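Local coordinates for protein predicted acetamidase/formamidase (Thermoanaerobacter tengcongensis, PDB 3TKK) that probably hydrolyses carbon-nitrogen bonds, other than peptide bonds, in linear amides, and binds zinc and calcium ions, at residues Y5-D10 with P61-I66; V26-E31 with V209-G214; K78-K83 with G166-F171. One frame throughout, in Å; residues are numbered along the deposited sequence.

Contact 1: residues Y5-D10 with P61-I66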
loop_
_atom_site.group_PDB
_atom_site.type_symbol
_atom_site.label_atom_id
_atom_site.label_comp_id
_atom_site.label_asym_id
_atom_site.label_seq_id
_atom_site.Cartn_x
_atom_site.Cartn_y
_atom_site.Cartn_z
ATOM N N TYR A 5 -0.098 35.842 2.715
ATOM C CA TYR A 5 -0.794 36.081 3.967
ATOM C C TYR A 5 -0.471 35.038 5.030
ATOM O O TYR A 5 -0.164 33.887 4.739
ATOM C CB TYR A 5 -2.341 36.069 3.773
ATOM C CG TYR A 5 -2.742 37.043 2.688
ATOM C CD1 TYR A 5 -3.176 36.596 1.462
ATOM C CD2 TYR A 5 -2.729 38.384 2.926
ATOM C CE1 TYR A 5 -3.558 37.472 0.453
ATOM C CE2 TYR A 5 -3.078 39.308 1.920
ATOM C CZ TYR A 5 -3.512 38.838 0.684
ATOM O OH TYR A 5 -3.858 39.743 -0.301
ATOM N N SER A 6 -0.659 35.416 6.268
ATOM C CA SER A 6 -0.550 34.460 7.374
ATOM C C SER A 6 -1.919 34.275 7.999
ATOM O O SER A 6 -2.633 35.246 8.247
ATOM C CB SER A 6 0.480 35.069 8.336
ATOM O OG SER A 6 0.121 34.723 9.637
ATOM N N LEU A 7 -2.359 33.058 8.229
ATOM C CA LEU A 7 -3.686 32.807 8.717
ATOM C C LEU A 7 -3.497 32.026 10.045
ATOM O O LEU A 7 -2.927 30.911 10.070
ATOM C CB LEU A 7 -4.441 31.903 7.755
ATOM C CG LEU A 7 -5.874 31.558 8.165
ATOM C CD1 LEU A 7 -6.649 32.867 8.357
ATOM C CD2 LEU A 7 -6.496 30.679 7.063
ATOM N N SER A 8 -4.061 32.582 11.123
ATOM C CA SER A 8 -3.828 32.017 12.424
ATOM C C SER A 8 -4.926 30.996 12.792
ATOM O O SER A 8 -6.028 30.999 12.231
ATOM C CB SER A 8 -3.689 33.239 13.356
ATOM O OG SER A 8 -3.951 32.900 14.683
ATOM N N ALA A 9 -4.626 30.136 13.764
ATOM C CA ALA A 9 -5.385 29.002 14.077
ATOM C C ALA A 9 -6.694 29.314 14.812
ATOM O O ALA A 9 -7.509 28.421 14.893
ATOM C CB ALA A 9 -4.521 27.989 14.847
ATOM N N ASP A 10 -6.897 30.581 15.193
ATOM C CA ASP A 10 -8.140 31.046 15.754
ATOM C C ASP A 10 -9.192 31.087 14.680
ATOM O O ASP A 10 -10.343 31.190 15.029
ATOM C CB ASP A 10 -8.082 32.403 16.500
ATOM C CG ASP A 10 -7.320 33.493 15.751
ATOM O OD1 ASP A 10 -6.498 33.228 14.852
ATOM O OD2 ASP A 10 -7.448 34.680 16.160
ATOM N N PRO A 61 -9.587 20.387 14.454
ATOM C CA PRO A 61 -10.045 21.688 14.029
ATOM C C PRO A 61 -9.236 21.957 12.798
ATOM O O PRO A 61 -8.092 21.748 12.802
ATOM C CB PRO A 61 -9.686 22.614 15.222
ATOM C CG PRO A 61 -8.546 21.853 15.964
ATOM C CD PRO A 61 -8.769 20.394 15.667
ATOM N N ALA A 62 -9.836 22.376 11.713
ATOM C CA ALA A 62 -9.047 22.738 10.542
ATOM C C ALA A 62 -8.945 24.264 10.405
ATOM O O ALA A 62 -9.933 24.963 10.461
ATOM C CB ALA A 62 -9.731 22.122 9.311
ATOM N N THR A 63 -7.781 24.790 10.099
ATOM C CA THR A 63 -7.656 26.215 9.984
ATOM C C THR A 63 -8.249 26.625 8.619
ATOM O O THR A 63 -8.051 25.906 7.619
ATOM C CB THR A 63 -6.208 26.634 10.132
ATOM O OG1 THR A 63 -5.783 26.228 11.447
ATOM C CG2 THR A 63 -6.069 28.225 9.935
ATOM N N GLY A 64 -8.994 27.748 8.576
ATOM C CA GLY A 64 -9.745 28.118 7.390
ATOM C C GLY A 64 -11.201 28.483 7.750
ATOM O O GLY A 64 -11.565 28.698 8.944
ATOM N N PRO A 65 -12.062 28.595 6.727
ATOM C CA PRO A 65 -11.748 28.268 5.344
ATOM C C PRO A 65 -11.200 29.457 4.572
ATOM O O PRO A 65 -11.366 30.619 4.954
ATOM C CB PRO A 65 -13.113 27.793 4.767
ATOM C CG PRO A 65 -14.162 28.347 5.735
ATOM C CD PRO A 65 -13.461 28.975 6.932
ATOM N N ILE A 66 -10.418 29.156 3.562
ATOM C CA ILE A 66 -9.888 30.169 2.670
ATOM C C ILE A 66 -10.727 30.222 1.372
ATOM O O ILE A 66 -10.894 29.211 0.678
ATOM C CB ILE A 66 -8.476 29.717 2.311
ATOM C CG1 ILE A 66 -7.650 29.595 3.616
ATOM C CG2 ILE A 66 -7.845 30.640 1.212
ATOM C CD1 ILE A 66 -6.303 28.646 3.412
#
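Leu-7 and Thr-63 meet where the strand 4-7 of one sheet passes over the strand 62-69 of another, the strand parts 5-7 and 62-66 running at 131° to each other with no hydrogen bond between them. Apolar contacts do most of the joining. Leu-7 is directed at the second strand and slides past Thr-63 in the opposite direction; its CG, anti to the backbone N (chi1 180°), comes 3.8 Å from Thr-63 CG2. The branch Leu-7 CD2 touches that same methyl and lies 3.8 Å from Ile-66 CG1. Polar atoms border this patch. Thr-63 CG2 also rests 3.6 Å from the carbonyl Ser-8 O. Thr-63 OG1 packs 3.8 Å from Ala-9 CA, and its hydrogen bond goes to the carbonyl of Glu-35 on strand 31-36. Glu-35 OE1 accepts Ala-9 N and is also hydrogen-bonded with Ser-8 OG. An alanine in place of Thr-63 would probably open a gap beside Leu-7 and leave the Glu-35 carbonyl without its hydroxyl mate. The chemistry implies that the two strands are held together by side-chain packing, while the threonine hydroxyl is satisfied by a third strand.

Contact 2: residues V26-E31 with V209-G214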
loop_
_atom_site.group_PDB
_atom_site.type_symbol
_atom_site.label_atom_id
_atom_site.label_comp_id
_atom_site.label_asym_id
_atom_site.label_seq_id
_atom_site.Cartn_x
_atom_site.Cartn_y
_atom_site.Cartn_z
ATOM N N VAL A 26 -8.389 35.155 -0.882
ATOM C CA VAL A 26 -7.131 35.291 -1.548
ATOM C C VAL A 26 -7.430 35.034 -3.053
ATOM O O VAL A 26 -8.589 34.657 -3.436
ATOM C CB VAL A 26 -6.097 34.257 -1.016
ATOM C CG1 VAL A 26 -5.925 34.364 0.528
ATOM C CG2 VAL A 26 -6.528 32.797 -1.406
ATOM N N LYS A 27 -6.395 35.238 -3.876
ATOM C CA LYS A 27 -6.521 35.006 -5.322
ATOM C C LYS A 27 -5.618 33.888 -5.776
ATOM O O LYS A 27 -4.619 33.486 -5.077
ATOM C CB LYS A 27 -6.137 36.288 -6.154
ATOM C CG LYS A 27 -6.796 37.588 -5.684
ATOM C CD LYS A 27 -6.214 38.841 -6.498
ATOM C CE LYS A 27 -6.663 40.173 -5.905
ATOM N NZ LYS A 27 -8.095 40.173 -6.170
ATOM N N SER A 28 -5.857 33.458 -7.006
ATOM C CA SER A 28 -5.069 32.313 -7.544
ATOM C C SER A 28 -3.635 32.780 -7.615
ATOM O O SER A 28 -3.350 33.877 -8.155
ATOM C CB SER A 28 -5.558 31.975 -8.974
ATOM O OG SER A 28 -4.732 30.931 -9.481
ATOM N N GLY A 29 -2.733 32.002 -7.056
ATOM C CA GLY A 29 -1.308 32.322 -7.090
ATOM C C GLY A 29 -0.804 32.826 -5.751
ATOM O O GLY A 29 0.412 33.047 -5.570
ATOM N N ASP A 30 -1.723 33.118 -4.827
ATOM C CA ASP A 30 -1.304 33.792 -3.549
ATOM C C ASP A 30 -0.768 32.667 -2.638
ATOM O O ASP A 30 -1.199 31.473 -2.778
ATOM C CB ASP A 30 -2.514 34.402 -2.797
ATOM C CG ASP A 30 -2.902 35.760 -3.320
ATOM O OD1 ASP A 30 -2.137 36.355 -4.012
ATOM O OD2 ASP A 30 -4.039 36.196 -3.041
ATOM N N GLU A 31 0.067 33.053 -1.672
ATOM C CA GLU A 31 0.606 32.115 -0.734
ATOM C C GLU A 31 -0.044 32.365 0.634
ATOM O O GLU A 31 -0.360 33.483 0.918
ATOM C CB GLU A 31 2.103 32.401 -0.589
ATOM C CG GLU A 31 2.970 31.657 -1.597
ATOM C CD GLU A 31 4.474 31.752 -1.296
ATOM O OE1 GLU A 31 4.987 32.716 -0.703
ATOM O OE2 GLU A 31 5.160 30.829 -1.654
ATOM N N VAL A 209 -1.968 28.522 -3.505
ATOM C CA VAL A 209 -3.162 28.032 -4.124
ATOM C C VAL A 209 -3.201 28.456 -5.588
ATOM O O VAL A 209 -2.817 29.562 -5.898
ATOM C CB VAL A 209 -4.458 28.503 -3.439
ATOM C CG1 VAL A 209 -4.705 27.812 -2.087
ATOM C CG2 VAL A 209 -4.455 30.106 -3.253
ATOM N N GLU A 210 -3.737 27.586 -6.467
ATOM C CA GLU A 210 -4.048 27.961 -7.882
ATOM C C GLU A 210 -5.379 27.373 -8.340
ATOM O O GLU A 210 -5.621 26.213 -8.128
ATOM C CB GLU A 210 -3.031 27.395 -8.817
ATOM C CG GLU A 210 -1.730 28.123 -8.726
ATOM C CD GLU A 210 -0.778 27.703 -9.832
ATOM O OE1 GLU A 210 -1.189 27.020 -10.856
ATOM O OE2 GLU A 210 0.383 28.088 -9.673
ATOM N N VAL A 211 -6.162 28.163 -9.038
ATOM C CA VAL A 211 -7.389 27.657 -9.628
ATOM C C VAL A 211 -7.018 27.061 -11.016
ATOM O O VAL A 211 -6.358 27.717 -11.819
ATOM C CB VAL A 211 -8.391 28.806 -9.724
ATOM C CG1 VAL A 211 -9.644 28.346 -10.428
ATOM C CG2 VAL A 211 -8.674 29.278 -8.313
ATOM N N ILE A 212 -7.354 25.802 -11.247
ATOM C CA ILE A 212 -7.205 25.183 -12.587
ATOM C C ILE A 212 -8.537 25.096 -13.273
ATOM O O ILE A 212 -9.503 24.590 -12.673
ATOM C CB ILE A 212 -6.749 23.716 -12.486
ATOM C CG1 ILE A 212 -5.367 23.556 -11.760
ATOM C CG2 ILE A 212 -6.824 23.084 -13.860
ATOM C CD1 ILE A 212 -4.336 24.437 -12.288
ATOM N N LYS A 213 -8.607 25.580 -14.522
ATOM C CA LYS A 213 -9.805 25.487 -15.378
ATOM C C LYS A 213 -9.761 24.379 -16.449
ATOM O O LYS A 213 -8.705 24.007 -16.938
ATOM C CB LYS A 213 -10.055 26.840 -16.098
ATOM C CG LYS A 213 -9.967 28.062 -15.190
ATOM C CD LYS A 213 -11.295 28.187 -14.506
ATOM C CE LYS A 213 -11.526 29.567 -13.937
ATOM N NZ LYS A 213 -12.747 29.582 -13.125
ATOM N N GLY A 214 -10.912 23.845 -16.818
ATOM C CA GLY A 214 -10.924 22.759 -17.782
ATOM C C GLY A 214 -10.312 21.399 -17.393
ATOM O O GLY A 214 -9.942 20.604 -18.278
#
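Ser-28 reaches across to Val-211 from a tight turn, and its short side chain is best read outward from the backbone. Ser-28 CB lies 3.9 Å from Val-211 N, with Val-211 CG2 a little farther off. Beyond it OG, set anti to the backbone N, passes 3.4 Å from Glu-210 CA and accepts the amide of Val-211, the N to OG distance being 3.1 Å and the N-H...O angle 162°. A side-chain oxygen thus does for this amide what a neighbouring carbonyl would do inside a sheet.

The backbone supplies the other two bonds. Gly-29 N gives its hydrogen to Val-209 O at 2.7 Å, and Val-209 N gives its own to Asp-30 O at 3.1 Å, so both polar groups of Val-209 are occupied by the turn. The branch CG2 of Val-209 packs 3.6 Å from Asp-30 O and meets Val-26 CG2 at 3.9 Å, the two valines crossing at about a right angle.

The turn is braced from within. Asp-30 N bonds to Lys-27 O, and Lys-27 N approaches Asp-30 OD2 from above the carboxylate plane at 2.7 Å. The other carboxylate oxygen is held by Ser-1 OG and Met-3 N near the amino terminus. At the backbone angles of Gly-29 (phi 105°, psi -11°) a CB would be jammed against the preceding carbonyl O. Lys-27 to Asp-30 form a type II beta turn with glycine in its third position, here carrying the chain from strand 24-27 of one sheet to strand 31-36 of another, against the end of strand 203-212.

Contact 3: residues K78-K83 with G166-F171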
loop_
_atom_site.group_PDB
_atom_site.type_symbol
_atom_site.label_atom_id
_atom_site.label_comp_id
_atom_site.label_asym_id
_atom_site.label_seq_id
_atom_site.Cartn_x
_atom_site.Cartn_y
_atom_site.Cartn_z
ATOM N N LYS A 78 -5.590 23.648 -7.017
ATOM C CA LYS A 78 -4.256 23.101 -6.777
ATOM C C LYS A 78 -3.573 23.826 -5.598
ATOM O O LYS A 78 -3.612 25.056 -5.534
ATOM C CB LYS A 78 -3.438 23.222 -8.055
ATOM C CG LYS A 78 -1.895 23.041 -7.860
ATOM C CD LYS A 78 -1.168 23.254 -9.254
ATOM C CE LYS A 78 0.230 23.812 -8.981
ATOM N NZ LYS A 78 0.981 23.845 -10.300
ATOM N N VAL A 79 -3.051 23.008 -4.653
ATOM C CA VAL A 79 -2.517 23.490 -3.409
ATOM C C VAL A 79 -1.088 22.937 -3.342
ATOM O O VAL A 79 -0.824 21.734 -3.235
ATOM C CB VAL A 79 -3.340 23.044 -2.178
ATOM C CG1 VAL A 79 -2.676 23.623 -0.849
ATOM C CG2 VAL A 79 -4.871 23.286 -2.339
ATOM N N LYS A 80 -0.134 23.809 -3.473
ATOM C CA LYS A 80 1.262 23.405 -3.413
ATOM C C LYS A 80 1.692 23.510 -1.945
ATOM O O LYS A 80 1.727 24.657 -1.382
ATOM C CB LYS A 80 2.078 24.354 -4.318
ATOM C CG LYS A 80 3.551 23.972 -4.372
ATOM C CD LYS A 80 4.385 24.922 -5.340
ATOM C CE LYS A 80 3.965 24.853 -6.810
ATOM N NZ LYS A 80 2.586 25.428 -6.949
ATOM N N ILE A 81 2.102 22.362 -1.339
ATOM C CA ILE A 81 2.647 22.320 0.029
ATOM C C ILE A 81 4.188 22.625 -0.042
ATOM O O ILE A 81 4.983 21.768 -0.470
ATOM C CB ILE A 81 2.442 20.962 0.648
ATOM C CG1 ILE A 81 0.930 20.532 0.523
ATOM C CG2 ILE A 81 2.870 21.055 2.171
ATOM C CD1 ILE A 81 0.041 21.638 1.046
ATOM N N LYS A 82 4.577 23.803 0.401
ATOM C CA LYS A 82 5.987 24.218 0.303
ATOM C C LYS A 82 6.734 23.901 1.557
ATOM O O LYS A 82 7.818 23.437 1.482
ATOM C CB LYS A 82 6.007 25.692 -0.042
ATOM C CG LYS A 82 5.387 25.944 -1.461
ATOM C CD LYS A 82 5.820 27.324 -1.900
ATOM C CE LYS A 82 5.006 27.802 -3.102
ATOM N NZ LYS A 82 5.612 29.123 -3.566
ATOM N N LYS A 83 6.199 24.186 2.718
ATOM C CA LYS A 83 6.889 23.869 3.952
ATOM C C LYS A 83 5.962 23.428 5.018
ATOM O O LYS A 83 4.878 23.984 5.141
ATOM C CB LYS A 83 7.529 25.102 4.530
ATOM C CG LYS A 83 8.956 25.181 4.256
ATOM C CD LYS A 83 9.490 26.131 5.282
ATOM C CE LYS A 83 8.839 27.542 5.095
ATOM N NZ LYS A 83 9.924 28.475 4.509
ATOM N N GLY A 166 6.723 19.564 -0.909
ATOM C CA GLY A 166 7.168 19.113 -2.230
ATOM C C GLY A 166 5.863 18.616 -2.928
ATOM O O GLY A 166 5.851 18.386 -4.118
ATOM N N ALA A 167 4.828 18.372 -2.195
ATOM C CA ALA A 167 3.642 17.794 -2.910
ATOM C C ALA A 167 2.632 18.830 -3.358
ATOM O O ALA A 167 2.611 19.924 -2.783
ATOM C CB ALA A 167 3.027 16.808 -2.079
ATOM N N GLU A 168 1.752 18.447 -4.301
ATOM C CA GLU A 168 0.663 19.254 -4.762
ATOM C C GLU A 168 -0.581 18.419 -4.627
ATOM O O GLU A 168 -0.627 17.314 -5.112
ATOM C CB GLU A 168 0.877 19.518 -6.260
ATOM C CG GLU A 168 1.890 20.613 -6.534
ATOM C CD GLU A 168 2.274 20.535 -8.017
ATOM O OE1 GLU A 168 1.552 19.866 -8.841
ATOM O OE2 GLU A 168 3.279 21.086 -8.343
ATOM N N VAL A 169 -1.604 18.918 -3.971
ATOM C CA VAL A 169 -2.875 18.206 -3.906
ATOM C C VAL A 169 -3.941 18.917 -4.759
ATOM O O VAL A 169 -4.048 20.192 -4.668
ATOM C CB VAL A 169 -3.340 18.274 -2.478
ATOM C CG1 VAL A 169 -4.506 17.277 -2.351
ATOM C CG2 VAL A 169 -2.170 17.837 -1.562
ATOM N N TYR A 170 -4.718 18.175 -5.550
ATOM C CA TYR A 170 -5.609 18.771 -6.464
ATOM C C TYR A 170 -6.921 18.390 -5.985
ATOM O O TYR A 170 -7.130 17.233 -5.767
ATOM C CB TYR A 170 -5.351 18.187 -7.849
ATOM C CG TYR A 170 -4.025 18.621 -8.405
ATOM C CD1 TYR A 170 -3.968 19.654 -9.367
ATOM C CD2 TYR A 170 -2.877 18.020 -8.007
ATOM C CE1 TYR A 170 -2.815 20.042 -9.925
ATOM C CE2 TYR A 170 -1.668 18.370 -8.580
ATOM C CZ TYR A 170 -1.632 19.403 -9.504
ATOM O OH TYR A 170 -0.464 19.782 -10.074
ATOM N N PHE A 171 -7.860 19.346 -5.832
ATOM C CA PHE A 171 -9.151 19.029 -5.353
ATOM C C PHE A 171 -10.217 19.439 -6.341
ATOM O O PHE A 171 -10.199 20.598 -6.849
ATOM C CB PHE A 171 -9.455 19.916 -4.059
ATOM C CG PHE A 171 -8.650 19.527 -2.872
ATOM C CD1 PHE A 171 -8.958 18.387 -2.166
ATOM C CD2 PHE A 171 -7.635 20.304 -2.465
ATOM C CE1 PHE A 171 -8.148 17.947 -1.062
ATOM C CE2 PHE A 171 -6.788 19.913 -1.365
ATOM C CZ PHE A 171 -7.095 18.753 -0.639
HETATM O O HOH W 1 3.552 22.865 -10.021
#
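Lys-78 lies alongside Tyr-170, both side chains pointing the same way, and the two residues form a non-hydrogen-bonded pair between two antiparallel strands. Lys-78 CB is 3.7 Å from Tyr-170 CE1, and the extended chain continues past the ring until CD stands 3.6 Å from Tyr-170 OH. CG anti to the backbone N (chi1 164°) starts the chain on that course. Farther out, Lys-78 CE comes within 4.0 Å of Glu-168 CD; the ammonium and carboxylate are too far apart for a salt bridge, and one water links Lys-78 NZ to Glu-168 OE2. Glu-168 OE1 takes a hydrogen bond from Tyr-170 OH, modelled so short that its exact length is doubtful. Lys-80 runs beside Glu-168, its CE 4.1 Å from OE2.

The backbone sets this register. Val-79 and Val-169 exchange two bonds, N to O and O to N, and Ile-81 N then bonds to Ala-167 O at 2.9 Å. Gly-166 N closes the row on Ile-81 O at 2.8 Å. On the face of the sheet that carries the valines, Val-79 CG2 meets the edge of the Phe-171 ring, 4.0 Å from CE2.

A second shell extends both faces. Phe-301 packs edge-to-face with Tyr-170, whereas Phe-171 and Ile-81 reach strand 133-138 of another sheet. Beyond the paired part, Lys-82 and Lys-83 both face Leu-206 in a classic beta bulge. The whole is an antiparallel strand pair inside a mixed sheet, one face bearing a polar cluster and the other packed against a second sheet.

Contacts 2 and 3 lie about 11 Å apart, centre to centre, and contact 1 about 17 Å from contact 2 and 16 Å from contact 3. All three reach one mixed sheet, in which strands 4-7, 31-36, 203-212, 76-86 and 168-172 follow in that order; contacts 1 and 2 also involve strands 62-69 and 24-27, neighbours in a second sheet. Contacts 1 and 2 touch through Ile-66 and Val-26, and contacts 2 and 3 through the salt bridge of Glu-31 with Lys-82. Along the chain contact 1 closes before contact 3 opens, the segments of contacts 1 and 2 alternate, and both segments of contact 3 fall between those of contact 2. Distant sequence parts thereby join into one two-sheet body.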